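Local coordinates for beta-galactosidase (Streptococcus pneumoniae, PDB 4CU9), which is a pneumococcal beta-galactosidase whose carbohydrate-binding module, the fragment studied here, probably recognises glycan sugars, at residues Asn116-Glu121 with Pro125-Glu130. Residues are numbered along the deposited sequence; the frame is centred on the assembly and turned at random.
With EDO (1,2-ethanediol), chain D.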
loop_
_atom_site.group_PDB
_atom_site.type_symbol
_atom_site.label_atom_id
_atom_site.label_comp_id
_atom_site.label_asym_id
_atom_site.label_seq_id
_atom_site.Cartn_x
_atom_site.Cartn_y
_atom_site.Cartn_z
ATOM N N ASN A 116 -8.729 2.220 6.333
ATOM C CA ASN A 116 -9.423 3.428 5.961
ATOM C C ASN A 116 -9.025 4.577 6.886
ATOM O O ASN A 116 -9.878 5.275 7.443
ATOM C CB ASN A 116 -10.930 3.199 5.999
ATOM C CG ASN A 116 -11.456 2.620 4.730
ATOM O OD1 ASN A 116 -11.482 3.284 3.725
ATOM N ND2 ASN A 116 -11.877 1.355 4.765
ATOM N N TYR A 117 -7.714 4.814 7.000
ATOM C CA TYR A 117 -7.268 5.799 7.961
ATOM C C TYR A 117 -7.693 7.189 7.584
ATOM O O TYR A 117 -7.899 8.014 8.475
ATOM C CB TYR A 117 -5.779 5.716 8.278
ATOM C CG TYR A 117 -4.818 6.125 7.210
ATOM C CD1 TYR A 117 -4.697 7.464 6.805
ATOM C CD2 TYR A 117 -4.016 5.180 6.609
ATOM C CE1 TYR A 117 -3.780 7.842 5.821
ATOM C CE2 TYR A 117 -3.117 5.549 5.630
ATOM C CZ TYR A 117 -2.995 6.876 5.244
ATOM O OH TYR A 117 -2.094 7.210 4.261
ATOM N N GLN A 118 -7.842 7.474 6.288
ATOM C CA GLN A 118 -8.145 8.858 5.909
ATOM C C GLN A 118 -9.506 9.319 6.400
ATOM O O GLN A 118 -9.623 10.413 6.971
ATOM C CB GLN A 118 -8.023 9.098 4.414
ATOM C CG GLN A 118 -7.915 10.568 4.111
ATOM C CD GLN A 118 -7.212 10.825 2.811
ATOM O OE1 GLN A 118 -7.727 10.503 1.754
ATOM N NE2 GLN A 118 -6.038 11.392 2.887
ATOM N N ALA A 119 -10.514 8.474 6.204
ATOM C CA ALA A 119 -11.910 8.765 6.564
ATOM C C ALA A 119 -12.180 8.507 8.036
ATOM O O ALA A 119 -12.927 9.239 8.681
ATOM C CB ALA A 119 -12.849 7.911 5.743
ATOM N N TYR A 120 -11.561 7.467 8.569
ATOM C CA TYR A 120 -11.977 6.975 9.864
ATOM C C TYR A 120 -10.995 7.180 10.981
ATOM O O TYR A 120 -11.341 6.990 12.145
ATOM C CB TYR A 120 -12.315 5.505 9.751
ATOM C CG TYR A 120 -13.555 5.270 8.938
ATOM C CD1 TYR A 120 -14.737 5.994 9.174
ATOM C CD2 TYR A 120 -13.557 4.336 7.930
ATOM C CE1 TYR A 120 -15.880 5.757 8.421
ATOM C CE2 TYR A 120 -14.676 4.107 7.169
ATOM C CZ TYR A 120 -15.834 4.802 7.418
ATOM O OH TYR A 120 -16.923 4.527 6.632
ATOM N N GLU A 121 -9.781 7.583 10.643
ATOM C CA GLU A 121 -8.799 7.853 11.652
ATOM C C GLU A 121 -7.860 8.983 11.189
ATOM O O GLU A 121 -6.646 8.824 11.241
ATOM C CB GLU A 121 -8.059 6.577 11.999
ATOM C CG GLU A 121 -7.498 6.624 13.412
ATOM C CD GLU A 121 -7.084 5.277 13.962
ATOM O OE1 GLU A 121 -7.725 4.261 13.614
ATOM O OE2 GLU A 121 -6.133 5.249 14.767
ATOM N N PRO A 125 -1.003 9.847 12.627
ATOM C CA PRO A 125 0.114 10.538 11.912
ATOM C C PRO A 125 0.367 10.106 10.461
ATOM O O PRO A 125 0.953 10.851 9.706
ATOM C CB PRO A 125 1.322 10.300 12.830
ATOM C CG PRO A 125 0.942 9.150 13.686
ATOM C CD PRO A 125 -0.541 9.216 13.868
ATOM N N PHE A 126 -0.123 8.923 10.067
ATOM C CA PHE A 126 -0.060 8.468 8.698
ATOM C C PHE A 126 -0.797 9.419 7.760
ATOM O O PHE A 126 -0.436 9.525 6.594
ATOM C CB PHE A 126 -0.623 7.056 8.532
ATOM C CG PHE A 126 0.326 5.973 8.922
ATOM C CD1 PHE A 126 1.493 6.226 9.648
ATOM C CD2 PHE A 126 0.046 4.694 8.567
ATOM C CE1 PHE A 126 2.356 5.185 9.969
ATOM C CE2 PHE A 126 0.873 3.650 8.908
ATOM C CZ PHE A 126 2.047 3.892 9.580
ATOM N N ASN A 127 -1.745 10.178 8.281
ATOM C CA ASN A 127 -2.545 11.026 7.460
ATOM C C ASN A 127 -1.931 12.403 7.190
ATOM O O ASN A 127 -2.487 13.181 6.418
ATOM C CB ASN A 127 -3.946 11.137 8.062
ATOM C CG ASN A 127 -4.978 11.613 7.069
ATOM O OD1 ASN A 127 -4.982 11.204 5.917
ATOM N ND2 ASN A 127 -5.869 12.490 7.516
ATOM N N ASN A 128 -0.750 12.672 7.739
ATOM C CA ASN A 128 -0.075 13.911 7.521
ATOM C C ASN A 128 1.031 13.710 6.478
ATOM O O ASN A 128 1.984 12.993 6.744
ATOM C CB ASN A 128 0.520 14.410 8.841
ATOM C CG ASN A 128 1.344 15.699 8.662
ATOM O OD1 ASN A 128 1.506 16.196 7.562
ATOM N ND2 ASN A 128 1.867 16.203 9.740
ATOM N N PRO A 129 0.909 14.329 5.291
ATOM C CA PRO A 129 1.868 14.068 4.217
ATOM C C PRO A 129 3.320 14.388 4.582
ATOM O O PRO A 129 4.248 13.832 3.971
ATOM C CB PRO A 129 1.441 15.050 3.111
ATOM C CG PRO A 129 0.046 15.418 3.429
ATOM C CD PRO A 129 -0.132 15.299 4.889
ATOM N N GLU A 130 3.530 15.298 5.522
ATOM C CA GLU A 130 4.921 15.682 5.898
ATOM C C GLU A 130 5.631 14.558 6.666
ATOM O O GLU A 130 6.810 14.610 6.877
ATOM C CB GLU A 130 4.933 16.947 6.755
ATOM C CG GLU A 130 4.562 18.200 5.966
ATOM C CD GLU A 130 5.531 18.492 4.827
ATOM O OE1 GLU A 130 6.749 18.563 5.097
ATOM O OE2 GLU A 130 5.073 18.622 3.667
HETATM C C1 EDO D . -2.302 10.846 3.316
HETATM O O1 EDO D . -2.253 9.447 2.964
HETATM C C2 EDO D . -0.963 11.469 3.729
HETATM O O2 EDO D . -0.168 11.728 2.574
HETATM O O HOH W 1 -4.320 13.669 4.158
#
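The side-chain oxygen of N127 accepts a hydrogen bond from the amide of Q118: NE2 of Q118 lies 3.2 Å from OD1 of N127, in the carbonyl plane, with an N-H...O angle of 154°. The two amide planes are steeply turned against each other. Q118 reaches the loop with an extended side chain, CG swung opposite its backbone N (chi1 -162°), which carries NE2 across from helix 117-120. Water 1 adds a looser second link, donating to the backbone O of N127 at 3.0 Å and accepting a weak bond from NE2 of Q118. The N127 amide is held at its other end too, since ND2 bonds to the backbone O of S122, between the two segments.

Beside this polar link, Y117 lays one ring face under F126: CB of F126 sits 4.0 Å from the ring centroid, 10° off the normal, a CH-pi contact. OD1 of N127 meets the edge of the same ring, 3.6 Å from CE1 of Y117. Beyond CB the F126 ring turns into an aromatic cluster with F20, Y103, F108, H124 and W132, CE2 of Y117 remaining near its edge. The phenol OH of Y117 shares a 2.6 Å hydrogen bond with O1 of a 1,2-ethanediol, probably from the crystallisation liquor, which is also bonded to R162.

The short helix and the turns leading into strand 132-139 are thus joined at the margin of this galactose-binding-like β-sandwich by a buried CH-pi contact between the Y117 ring and CB of F126 and a more exposed amide pair; bonding through both OD1 and ND2 should restrict rotation of the N127 amide.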